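Local coordinates for protein NDP-N-acetyl-D-galactosaminuronic acid dehydrogenase (Methanosarcina mazei Go1, PDB 3G79) that probably oxidises UDP-N-acetylmannosamine to its uronic acid with two molecules of NAD, as a member of the UDP-glucose/GDP-mannose dehydrogenase family, at residues 18-24 and 43-49; 35-39 and 80-84; 13-17 and 100-104. Numbering follows the deposited sequence.

All three contacts belong to the N-terminal, Rossmann-type part of the chain. Contact 1 pairs the first two strands of its sheet, 20-24 and 45-49. Helix 30-39, which connects them, meets helix 77-86 in contact 2. Centre to centre, contact 1 is about 11 Å from each of the others. Phe37 and Ala38 of contact 2 pack on Ile21, Phe43 and Val46. Probable hydrogen bonds Lys20 O - Asp103 N and Gly22 N - Ala104 O, both 2.8 Å, join contacts 1 and 3. Contacts 2 and 3 do not touch; their nearest atoms are about 7 Å apart. Contact 3 brackets the others along the chain. Together they build the start of the domain that probably binds NAD.

Contact 1: 18-24 and 43-49; sequences IKKIGVL and FEKVLGF
Strands 20-24 and 45-49 run parallel, with extended backbones. Their axes approach to 4.5 Å at a signed crossing angle of -19°. They are the two strands of the beta-alpha-beta unit that opens the Rossmann-type NAD-binding domain, and helix 30-39 is the crossover. The register pairs Lys20 with Lys45, Ile21 with Val46, Gly22 with Leu47, Val23 with Gly48 and Leu24 with Phe49. Ile21 and Val23 each turn both N and O to 45-49, while Lys20, Gly22 and Leu24 bond Asp103, Ala104 and Thr106 on the other side. Ile21 N reaches Lys45 O at 3.2 Å, and Leu47 N reaches Ile21 O at 3.0 Å. Val23 N to Leu47 O is 2.6 Å, and Phe49 N to Val23 O is 2.8 Å. Before the strands, Glu44 N bonds Lys19 O at 2.9 Å.

Ile21, Val23 and Val46 point to the face covered by helix 30-39. Ile21 CB lies 4.1 Å from Val46 CG2. Leu24, Leu47 and Phe49 take the other face, with Leu24 CG 3.9 Å from Phe49 CB. Phe49 CE2 comes within 4.0 Å of Gly22 CA, and a CB there would be tight against the ring. Phe43 (chi1 m) has Ile18 O at its ring edge, and Ile18 CG2 is 3.6 Å from Phe43 CE1. Ile21 is in the m,t rotamer, setting CD1 over the Phe43 ring face in a CH-pi contact, 3.4 Å from the centroid.

Contact 2: 35-39 and 80-84; sequences VLFAD and LIGKV
Two helices of the Rossmann-type domain pack here: 30-39, the crossover of the first beta-alpha-beta unit, and 77-86. The short segments cross at 42°, with axes 9.4 Å apart. The nearest CA pairs are Val35-Ile81, 6.2 Å, and Asp39-Val84, 5.8 Å. Val35, Ala38 and Asp39 point toward the partner helix, as do Leu80, Lys83 and Val84. Val35 packs against Leu80, Ile81 and Val84; its CG2 is 4.1 Å from both Ile81 CG1 and Val84 CG1. Val84 CG2 lies 3.5 Å from Ala38 CB. Leu80 (t,p) also touches Leu36 and comes within 3.8 Å of Asp39 CB through CD1. Lys83 reaches out with chi1 to chi3 all t and chi4 m. Its NZ forms a very short salt bridge of 2.5 Å with OD2 of Asp39 (chi1 t). Phe90 of strand 90-93 closes the apolar side against Val35, Ala38 and Val84. Such apolar helix packing beside the sheet is characteristic of an alpha/beta Rossmann-type fold.

Contact 3: 13-17 and 100-104; sequences KERGP and SELDA
A single long side chain, Arg15, makes most of this surface contact. It sits in the last turn of helix 7-15, and its CA to CB bond points toward 100-104. Chi1 is t, chi2 lies between wells at 130° and chi3 is t, so the chain is stretched out. Arg15 NE forms a salt bridge with OD2 of Asp103 at 3.3 Å; the hydrogen bond in it is weak. Arg15 CG also lies 3.3 Å from Asp103 OD2. Arg15 NH2 lies 2.8 Å from Leu102 O, while NH1 has a weak hydrogen bond to Pro139 O.

Asp103 is in the m rotamer. Its OD1 accepts hydrogen bonds from Lys19 N and Lys20 N, so the carboxylate serves both Arg15 and the start of strand 20-24. The nearest CA atoms, of Arg15 and Asp103, are 7.7 Å apart. Gly16 leaves the helix at phi 81°, psi -174°, a conformation that calls for glycine, and Pro17 continues extended toward strand 20-24. Residues 100-101 are 3-10; Leu102 is extended, Asp103 kinks at phi/psi -80/-37°, and strand 104-107 follows. This ties the N-terminal helix to the N-terminal ends of two central, adjacent strands, 20-24 and 104-107, of the Rossmann-type sheet.

Contact 1: 18-24 and 43-49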
ATOM      1  N   ILE A  18      23.498   2.251  32.719  1.00 31.79           N
ATOM      2  CA  ILE A  18      23.618   0.821  32.494  1.00 29.95           C
ATOM      3  C   ILE A  18      25.072   0.496  32.293  1.00 30.98           C
ATOM      4  O   ILE A  18      25.743   1.124  31.477  1.00 31.91           O
ATOM      5  CB  ILE A  18      22.874   0.421  31.242  1.00 29.18           C
ATOM      6  CG1 ILE A  18      21.371   0.485  31.466  1.00 26.93           C
ATOM      7  CG2 ILE A  18      23.211  -0.975  30.831  1.00 26.21           C
ATOM      8  CD1 ILE A  18      20.590   0.465  30.179  1.00 28.62           C
ATOM      9  N   LYS A  19      25.569  -0.481  33.040  1.00 30.52           N
ATOM     10  CA  LYS A  19      26.963  -0.867  32.942  1.00 29.48           C
ATOM     11  C   LYS A  19      27.136  -2.363  32.808  1.00 28.65           C
ATOM     12  O   LYS A  19      28.119  -2.820  32.217  1.00 28.69           O
ATOM     13  CB  LYS A  19      27.743  -0.400  34.186  1.00 29.14           C
ATOM     14  CG  LYS A  19      28.111   1.066  34.187  1.00 30.98           C
ATOM     15  CD  LYS A  19      29.214   1.394  33.217  1.00 28.80           C
ATOM     16  CE  LYS A  19      29.269   2.883  32.981  1.00 30.94           C
ATOM     17  NZ  LYS A  19      30.049   3.277  31.761  1.00 28.56           N
ATOM     18  N   LYS A  20      26.231  -3.129  33.414  1.00 28.07           N
ATOM     19  CA  LYS A  20      26.342  -4.577  33.327  1.00 29.00           C
ATOM     20  C   LYS A  20      25.070  -5.097  32.716  1.00 28.33           C
ATOM     21  O   LYS A  20      23.979  -4.839  33.223  1.00 29.57           O
ATOM     22  CB  LYS A  20      26.599  -5.266  34.696  1.00 30.33           C
ATOM     23  CG  LYS A  20      27.922  -4.866  35.389  1.00 45.23           C
ATOM     24  CD  LYS A  20      28.655  -6.068  36.035  1.00 32.83           C
ATOM     25  CE  LYS A  20      29.551  -5.592  37.193  1.00 45.87           C
ATOM     26  NZ  LYS A  20      28.701  -5.041  38.308  1.00 34.25           N
ATOM     27  N   ILE A  21      25.235  -5.881  31.664  1.00 26.29           N
ATOM     28  CA  ILE A  21      24.151  -6.330  30.819  1.00 25.97           C
ATOM     29  C   ILE A  21      24.187  -7.850  30.763  1.00 25.14           C
ATOM     30  O   ILE A  21      25.230  -8.436  30.853  1.00 26.05           O
ATOM     31  CB  ILE A  21      24.322  -5.721  29.393  1.00 25.85           C
ATOM     32  CG1 ILE A  21      24.160  -4.200  29.481  1.00 14.91           C
ATOM     33  CG2 ILE A  21      23.339  -6.326  28.386  1.00 14.93           C
ATOM     34  CD1 ILE A  21      24.462  -3.476  28.174  1.00 26.47           C
ATOM     35  N   GLY A  22      23.048  -8.485  30.599  1.00 24.27           N
ATOM     36  CA  GLY A  22      23.023  -9.935  30.500  1.00 24.40           C
ATOM     37  C   GLY A  22      22.235 -10.271  29.264  1.00 23.91           C
ATOM     38  O   GLY A  22      21.283  -9.564  28.931  1.00 23.41           O
ATOM     39  N   VAL A  23      22.667 -11.296  28.534  1.00 23.38           N
ATOM     40  CA  VAL A  23      21.802 -11.835  27.467  1.00 22.81           C
ATOM     41  C   VAL A  23      21.489 -13.303  27.707  1.00 22.40           C
ATOM     42  O   VAL A  23      22.391 -14.094  28.027  1.00 22.18           O
ATOM     43  CB  VAL A  23      22.400 -11.611  26.093  1.00 22.06           C
ATOM     44  CG1 VAL A  23      21.497 -12.148  25.045  1.00 28.30           C
ATOM     45  CG2 VAL A  23      22.611 -10.112  25.869  1.00 28.94           C
ATOM     46  N   LEU A  24      20.210 -13.638  27.627  1.00 22.59           N
ATOM     47  CA  LEU A  24      19.774 -15.021  27.723  1.00 23.64           C
ATOM     48  C   LEU A  24      19.407 -15.493  26.337  1.00 24.90           C
ATOM     49  O   LEU A  24      18.600 -14.833  25.645  1.00 25.17           O
ATOM     50  CB  LEU A  24      18.537 -15.157  28.607  1.00 23.38           C
ATOM     51  CG  LEU A  24      18.636 -15.331  30.113  1.00 38.66           C
ATOM     52  CD1 LEU A  24      18.759 -14.005  30.765  1.00 23.31           C
ATOM     53  CD2 LEU A  24      17.401 -16.027  30.603  1.00 23.60           C
ATOM     54  N   PHE A  43      29.698   0.313  27.940  1.00 29.81           N
ATOM     55  CA  PHE A  43      29.269  -0.863  28.751  1.00 30.94           C
ATOM     56  C   PHE A  43      30.512  -1.565  29.307  1.00 32.49           C
ATOM     57  O   PHE A  43      31.581  -1.462  28.715  1.00 32.25           O
ATOM     58  CB  PHE A  43      28.353  -1.802  27.956  1.00 30.19           C
ATOM     59  CG  PHE A  43      27.039  -1.151  27.509  1.00 23.78           C
ATOM     60  CD1 PHE A  43      26.297  -0.400  28.385  1.00 29.63           C
ATOM     61  CD2 PHE A  43      26.574  -1.307  26.207  1.00 30.52           C
ATOM     62  CE1 PHE A  43      25.116   0.182  27.990  1.00 24.50           C
ATOM     63  CE2 PHE A  43      25.373  -0.703  25.773  1.00 24.08           C
ATOM     64  CZ  PHE A  43      24.658   0.044  26.677  1.00 30.58           C
ATOM     65  N   GLU A  44      30.406  -2.228  30.454  1.00 34.20           N
ATOM     66  CA  GLU A  44      31.617  -2.784  31.089  1.00 36.65           C
ATOM     67  C   GLU A  44      31.786  -4.276  30.830  1.00 37.89           C
ATOM     68  O   GLU A  44      32.888  -4.746  30.540  1.00 39.03           O
ATOM     69  CB  GLU A  44      31.663  -2.520  32.610  1.00 37.32           C
ATOM     70  CG  GLU A  44      32.072  -1.097  33.024  1.00 64.56           C
ATOM     71  CD  GLU A  44      31.858  -0.783  34.528  1.00 39.64           C
ATOM     72  OE1 GLU A  44      32.103   0.384  34.917  1.00 64.86           O
ATOM     73  OE2 GLU A  44      31.454  -1.683  35.315  1.00 64.66           O
ATOM     74  N   LYS A  45      30.689  -5.014  30.962  1.00 37.61           N
ATOM     75  CA  LYS A  45      30.733  -6.464  31.002  1.00 37.97           C
ATOM     76  C   LYS A  45      29.356  -7.008  30.755  1.00 36.49           C
ATOM     77  O   LYS A  45      28.377  -6.589  31.397  1.00 37.35           O
ATOM     78  CB  LYS A  45      31.264  -6.994  32.349  1.00 40.11           C
ATOM     79  CG  LYS A  45      31.157  -8.533  32.476  1.00 54.04           C
ATOM     80  CD  LYS A  45      32.140  -9.137  33.500  1.00 43.50           C
ATOM     81  CE  LYS A  45      33.403  -9.700  32.840  1.00 54.61           C
ATOM     82  NZ  LYS A  45      33.051 -10.832  31.939  1.00 44.05           N
ATOM     83  N   VAL A  46      29.298  -7.941  29.811  1.00 34.29           N
ATOM     84  CA  VAL A  46      28.082  -8.628  29.440  1.00 32.80           C
ATOM     85  C   VAL A  46      28.219 -10.093  29.826  1.00 31.94           C
ATOM     86  O   VAL A  46      29.272 -10.692  29.656  1.00 32.04           O
ATOM     87  CB  VAL A  46      27.827  -8.489  27.916  1.00 32.86           C
ATOM     88  CG1 VAL A  46      26.621  -9.332  27.447  1.00 20.61           C
ATOM     89  CG2 VAL A  46      27.707  -6.975  27.507  1.00 20.51           C
ATOM     90  N   LEU A  47      27.142 -10.657  30.349  1.00 31.34           N
ATOM     91  CA  LEU A  47      27.055 -12.069  30.621  1.00 31.29           C
ATOM     92  C   LEU A  47      26.098 -12.657  29.635  1.00 31.51           C
ATOM     93  O   LEU A  47      25.025 -12.092  29.393  1.00 33.21           O
ATOM     94  CB  LEU A  47      26.520 -12.297  32.033  1.00 31.84           C
ATOM     95  CG  LEU A  47      27.358 -11.783  33.217  1.00 29.95           C
ATOM     96  CD1 LEU A  47      26.595 -11.952  34.493  1.00 32.97           C
ATOM     97  CD2 LEU A  47      28.722 -12.467  33.348  1.00 32.18           C
ATOM     98  N   GLY A  48      26.489 -13.777  29.036  1.00 30.33           N
ATOM     99  CA  GLY A  48      25.594 -14.581  28.228  1.00 28.99           C
ATOM    100  C   GLY A  48      25.235 -15.860  28.989  1.00 28.70           C
ATOM    101  O   GLY A  48      26.113 -16.571  29.552  1.00 28.43           O
ATOM    102  N   PHE A  49      23.949 -16.174  28.974  1.00 27.82           N
ATOM    103  CA  PHE A  49      23.434 -17.230  29.790  1.00 27.81           C
ATOM    104  C   PHE A  49      23.101 -18.474  28.977  1.00 31.44           C
ATOM    105  O   PHE A  49      22.286 -18.423  28.031  1.00 32.24           O
ATOM    106  CB  PHE A  49      22.271 -16.705  30.639  1.00 25.24           C
ATOM    107  CG  PHE A  49      22.732 -15.750  31.701  1.00 21.17           C
ATOM    108  CD1 PHE A  49      23.254 -16.234  32.901  1.00 23.16           C
ATOM    109  CD2 PHE A  49      22.723 -14.364  31.466  1.00 23.64           C
ATOM    110  CE1 PHE A  49      23.736 -15.377  33.852  1.00 20.54           C
ATOM    111  CE2 PHE A  49      23.209 -13.499  32.412  1.00 20.54           C
ATOM    112  CZ  PHE A  49      23.725 -13.990  33.595  1.00 22.93           C
TER

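Contact 2: 35-39 and 80-84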
ATOM      1  N   VAL A  35      27.243  -9.638  22.093  1.00 31.13           N
ATOM      2  CA  VAL A  35      28.642  -9.424  21.816  1.00 32.31           C
ATOM      3  C   VAL A  35      28.833  -8.012  21.256  1.00 33.05           C
ATOM      4  O   VAL A  35      29.897  -7.403  21.426  1.00 33.58           O
ATOM      5  CB  VAL A  35      29.135 -10.616  20.968  1.00 32.95           C
ATOM      6  CG1 VAL A  35      30.003 -10.214  19.854  1.00 29.98           C
ATOM      7  CG2 VAL A  35      29.737 -11.708  21.880  1.00 27.97           C
ATOM      8  N   LEU A  36      27.760  -7.468  20.671  1.00 32.49           N
ATOM      9  CA  LEU A  36      27.730  -6.082  20.265  1.00 32.03           C
ATOM     10  C   LEU A  36      27.686  -5.169  21.502  1.00 31.09           C
ATOM     11  O   LEU A  36      28.443  -4.184  21.582  1.00 31.50           O
ATOM     12  CB  LEU A  36      26.516  -5.840  19.366  1.00 33.10           C
ATOM     13  CG  LEU A  36      26.590  -5.695  17.843  1.00 30.57           C
ATOM     14  CD1 LEU A  36      27.955  -5.932  17.271  1.00 33.63           C
ATOM     15  CD2 LEU A  36      25.585  -6.608  17.187  1.00 33.39           C
ATOM     16  N   PHE A  37      26.829  -5.513  22.471  1.00 28.90           N
ATOM     17  CA  PHE A  37      26.780  -4.796  23.744  1.00 27.79           C
ATOM     18  C   PHE A  37      28.171  -4.762  24.381  1.00 28.14           C
ATOM     19  O   PHE A  37      28.612  -3.713  24.833  1.00 29.36           O
ATOM     20  CB  PHE A  37      25.856  -5.492  24.747  1.00 26.92           C
ATOM     21  CG  PHE A  37      24.379  -5.348  24.472  1.00 29.35           C
ATOM     22  CD1 PHE A  37      23.824  -4.120  24.091  1.00 25.21           C
ATOM     23  CD2 PHE A  37      23.526  -6.449  24.680  1.00 25.10           C
ATOM     24  CE1 PHE A  37      22.437  -4.008  23.867  1.00 29.50           C
ATOM     25  CE2 PHE A  37      22.149  -6.349  24.478  1.00 29.28           C
ATOM     26  CZ  PHE A  37      21.599  -5.128  24.049  1.00 24.96           C
ATOM     27  N   ALA A  38      28.866  -5.903  24.411  1.00 26.99           N
ATOM     28  CA  ALA A  38      30.130  -5.972  25.126  1.00 27.19           C
ATOM     29  C   ALA A  38      31.238  -5.138  24.425  1.00 28.54           C
ATOM     30  O   ALA A  38      32.150  -4.626  25.071  1.00 26.83           O
ATOM     31  CB  ALA A  38      30.563  -7.454  25.378  1.00 26.40           C
ATOM     32  N   ASP A  39      31.121  -4.967  23.109  1.00 30.96           N
ATOM     33  CA  ASP A  39      32.086  -4.149  22.356  1.00 32.10           C
ATOM     34  C   ASP A  39      31.833  -2.645  22.522  1.00 32.93           C
ATOM     35  O   ASP A  39      32.699  -1.847  22.243  1.00 32.99           O
ATOM     36  CB  ASP A  39      32.068  -4.510  20.850  1.00 31.81           C
ATOM     37  CG  ASP A  39      33.235  -3.891  20.095  1.00 51.74           C
ATOM     38  OD1 ASP A  39      32.998  -3.297  18.999  1.00 32.79           O
ATOM     39  OD2 ASP A  39      34.389  -3.973  20.622  1.00 31.41           O
ATOM     40  N   LEU A  80      34.549 -10.576  16.488  1.00 34.80           N
ATOM     41  CA  LEU A  80      33.904  -9.793  17.516  1.00 32.32           C
ATOM     42  C   LEU A  80      33.976 -10.513  18.886  1.00 30.59           C
ATOM     43  O   LEU A  80      34.428  -9.920  19.860  1.00 30.04           O
ATOM     44  CB  LEU A  80      32.468  -9.467  17.103  1.00 31.15           C
ATOM     45  CG  LEU A  80      31.720  -8.462  17.985  1.00 39.10           C
ATOM     46  CD1 LEU A  80      32.570  -7.243  18.318  1.00 31.03           C
ATOM     47  CD2 LEU A  80      30.377  -8.059  17.363  1.00 30.55           C
ATOM     48  N   ILE A  81      33.567 -11.787  18.931  1.00 29.55           N
ATOM     49  CA  ILE A  81      33.671 -12.626  20.130  1.00 28.14           C
ATOM     50  C   ILE A  81      35.111 -12.638  20.629  1.00 28.49           C
ATOM     51  O   ILE A  81      35.378 -12.418  21.817  1.00 28.86           O
ATOM     52  CB  ILE A  81      33.248 -14.062  19.836  1.00 28.10           C
ATOM     53  CG1 ILE A  81      31.789 -14.121  19.299  1.00 24.32           C
ATOM     54  CG2 ILE A  81      33.448 -14.916  21.083  1.00 24.48           C
ATOM     55  CD1 ILE A  81      31.475 -15.325  18.450  1.00 25.68           C
ATOM     56  N   GLY A  82      36.051 -12.837  19.716  1.00 28.56           N
ATOM     57  CA  GLY A  82      37.466 -12.915  20.103  1.00 28.96           C
ATOM     58  C   GLY A  82      37.939 -11.659  20.809  1.00 29.19           C
ATOM     59  O   GLY A  82      38.652 -11.727  21.816  1.00 28.08           O
ATOM     60  N   LYS A  83      37.474 -10.522  20.298  1.00 30.63           N
ATOM     61  CA  LYS A  83      37.935  -9.202  20.692  1.00 32.96           C
ATOM     62  C   LYS A  83      37.400  -8.910  22.077  1.00 33.43           C
ATOM     63  O   LYS A  83      38.155  -8.570  22.997  1.00 34.93           O
ATOM     64  CB  LYS A  83      37.415  -8.161  19.667  1.00 34.46           C
ATOM     65  CG  LYS A  83      37.535  -6.684  20.047  1.00 43.04           C
ATOM     66  CD  LYS A  83      36.889  -5.830  18.926  1.00 36.24           C
ATOM     67  CE  LYS A  83      37.324  -4.334  18.970  1.00 44.17           C
ATOM     68  NZ  LYS A  83      36.777  -3.457  20.093  1.00 36.28           N
ATOM     69  N   VAL A  84      36.091  -9.092  22.201  1.00 31.78           N
ATOM     70  CA  VAL A  84      35.327  -8.862  23.409  1.00 30.53           C
ATOM     71  C   VAL A  84      35.760  -9.816  24.560  1.00 30.77           C
ATOM     72  O   VAL A  84      35.940  -9.395  25.727  1.00 29.53           O
ATOM     73  CB  VAL A  84      33.819  -8.953  22.980  1.00 30.32           C
ATOM     74  CG1 VAL A  84      33.067 -10.054  23.664  1.00 28.84           C
ATOM     75  CG2 VAL A  84      33.114  -7.603  23.056  1.00 28.28           C
TER

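Contact 3: 13-17 and 100-104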
ATOM      1  N   LYS A  13      17.462   6.394  38.581  1.00 33.73           N
ATOM      2  CA  LYS A  13      18.498   7.439  38.674  1.00 35.49           C
ATOM      3  C   LYS A  13      19.534   7.024  39.710  1.00 36.39           C
ATOM      4  O   LYS A  13      20.716   7.266  39.522  1.00 37.05           O
ATOM      5  CB  LYS A  13      17.944   8.860  38.945  1.00 36.49           C
ATOM      6  CG  LYS A  13      17.536   9.686  37.645  1.00 76.25           C
ATOM      7  CD  LYS A  13      18.677   9.965  36.555  1.00 38.97           C
ATOM      8  CE  LYS A  13      18.136  10.750  35.320  1.00 76.23           C
ATOM      9  NZ  LYS A  13      18.644  10.327  33.947  1.00 39.18           N
ATOM     10  N   GLU A  14      19.072   6.392  40.785  1.00 36.11           N
ATOM     11  CA  GLU A  14      19.927   5.864  41.836  1.00 36.67           C
ATOM     12  C   GLU A  14      20.860   4.683  41.405  1.00 35.30           C
ATOM     13  O   GLU A  14      21.962   4.549  41.948  1.00 33.57           O
ATOM     14  CB  GLU A  14      19.055   5.525  43.059  1.00 38.28           C
ATOM     15  CG  GLU A  14      19.424   4.265  43.829  1.00 67.26           C
ATOM     16  CD  GLU A  14      18.362   3.855  44.859  1.00 41.52           C
ATOM     17  OE1 GLU A  14      18.477   2.719  45.392  1.00 67.27           O
ATOM     18  OE2 GLU A  14      17.436   4.666  45.131  1.00 67.31           O
ATOM     19  N   ARG A  15      20.423   3.861  40.432  1.00 35.21           N
ATOM     20  CA  ARG A  15      21.235   2.740  39.888  1.00 34.97           C
ATOM     21  C   ARG A  15      22.294   3.322  38.958  1.00 34.56           C
ATOM     22  O   ARG A  15      23.356   2.765  38.786  1.00 34.00           O
ATOM     23  CB  ARG A  15      20.342   1.676  39.183  1.00 35.90           C
ATOM     24  CG  ARG A  15      20.973   0.273  38.814  1.00 29.18           C
ATOM     25  CD  ARG A  15      20.106  -1.031  39.293  1.00 37.26           C
ATOM     26  NE  ARG A  15      20.832  -2.344  39.254  1.00 28.72           N
ATOM     27  CZ  ARG A  15      20.487  -3.428  39.945  1.00 36.86           C
ATOM     28  NH1 ARG A  15      19.452  -3.373  40.763  1.00 28.46           N
ATOM     29  NH2 ARG A  15      21.179  -4.583  39.835  1.00 29.99           N
ATOM     30  N   GLY A  16      22.003   4.474  38.371  1.00 35.60           N
ATOM     31  CA  GLY A  16      22.931   5.113  37.453  1.00 35.83           C
ATOM     32  C   GLY A  16      22.874   4.521  36.051  1.00 35.28           C
ATOM     33  O   GLY A  16      22.037   3.677  35.767  1.00 35.63           O
ATOM     34  N   PRO A  17      23.775   4.966  35.165  1.00 33.65           N
ATOM     35  CA  PRO A  17      23.812   4.428  33.810  1.00 33.09           C
ATOM     36  C   PRO A  17      24.070   2.907  33.744  1.00 32.55           C
ATOM     37  O   PRO A  17      24.781   2.366  34.598  1.00 31.86           O
ATOM     38  CB  PRO A  17      24.969   5.197  33.157  1.00 32.71           C
ATOM     39  CG  PRO A  17      25.708   5.850  34.296  1.00 33.58           C
ATOM     40  CD  PRO A  17      24.700   6.095  35.342  1.00 32.74           C
ATOM     41  N   SER A 100      21.224 -11.541  38.972  1.00 33.46           N
ATOM     42  CA  SER A 100      21.207 -10.619  40.086  1.00 33.13           C
ATOM     43  C   SER A 100      22.200  -9.470  40.020  1.00 32.68           C
ATOM     44  O   SER A 100      21.898  -8.400  40.553  1.00 34.39           O
ATOM     45  CB  SER A 100      21.259 -11.339  41.418  1.00 32.89           C
ATOM     46  OG  SER A 100      19.939 -11.705  41.777  1.00 43.23           O
ATOM     47  N   GLU A 101      23.357  -9.666  39.391  1.00 31.04           N
ATOM     48  CA  GLU A 101      24.401  -8.646  39.432  1.00 31.83           C
ATOM     49  C   GLU A 101      24.178  -7.534  38.377  1.00 31.95           C
ATOM     50  O   GLU A 101      24.967  -6.605  38.293  1.00 32.87           O
ATOM     51  CB  GLU A 101      25.793  -9.265  39.184  1.00 33.42           C
ATOM     52  CG  GLU A 101      26.188 -10.556  39.981  1.00 42.23           C
ATOM     53  CD  GLU A 101      27.374 -11.329  39.334  1.00 34.91           C
ATOM     54  OE1 GLU A 101      28.031 -12.142  40.049  1.00 41.79           O
ATOM     55  OE2 GLU A 101      27.648 -11.113  38.125  1.00 41.49           O
ATOM     56  N   LEU A 102      23.131  -7.628  37.562  1.00 30.62           N
ATOM     57  CA  LEU A 102      23.049  -6.794  36.358  1.00 29.75           C
ATOM     58  C   LEU A 102      22.188  -5.565  36.452  1.00 27.66           C
ATOM     59  O   LEU A 102      21.247  -5.511  37.233  1.00 27.40           O
ATOM     60  CB  LEU A 102      22.557  -7.605  35.154  1.00 30.38           C
ATOM     61  CG  LEU A 102      23.188  -8.971  35.009  1.00 28.43           C
ATOM     62  CD1 LEU A 102      22.431  -9.745  33.952  1.00 30.89           C
ATOM     63  CD2 LEU A 102      24.637  -8.767  34.646  1.00 30.62           C
ATOM     64  N   ASP A 103      22.530  -4.601  35.608  1.00 27.09           N
ATOM     65  CA  ASP A 103      21.693  -3.425  35.307  1.00 25.98           C
ATOM     66  C   ASP A 103      20.600  -3.723  34.309  1.00 25.13           C
ATOM     67  O   ASP A 103      19.506  -3.146  34.404  1.00 24.17           O
ATOM     68  CB  ASP A 103      22.553  -2.298  34.774  1.00 26.04           C
ATOM     69  CG  ASP A 103      23.507  -1.783  35.816  1.00 30.98           C
ATOM     70  OD1 ASP A 103      24.724  -1.709  35.533  1.00 27.07           O
ATOM     71  OD2 ASP A 103      23.024  -1.471  36.928  1.00 26.73           O
ATOM     72  N   ALA A 104      20.894  -4.574  33.319  1.00 24.55           N
ATOM     73  CA  ALA A 104      19.838  -4.975  32.392  1.00 25.29           C
ATOM     74  C   ALA A 104      20.026  -6.381  31.890  1.00 25.20           C
ATOM     75  O   ALA A 104      21.157  -6.846  31.752  1.00 26.01           O
ATOM     76  CB  ALA A 104      19.731  -4.002  31.199  1.00 25.43           C
TER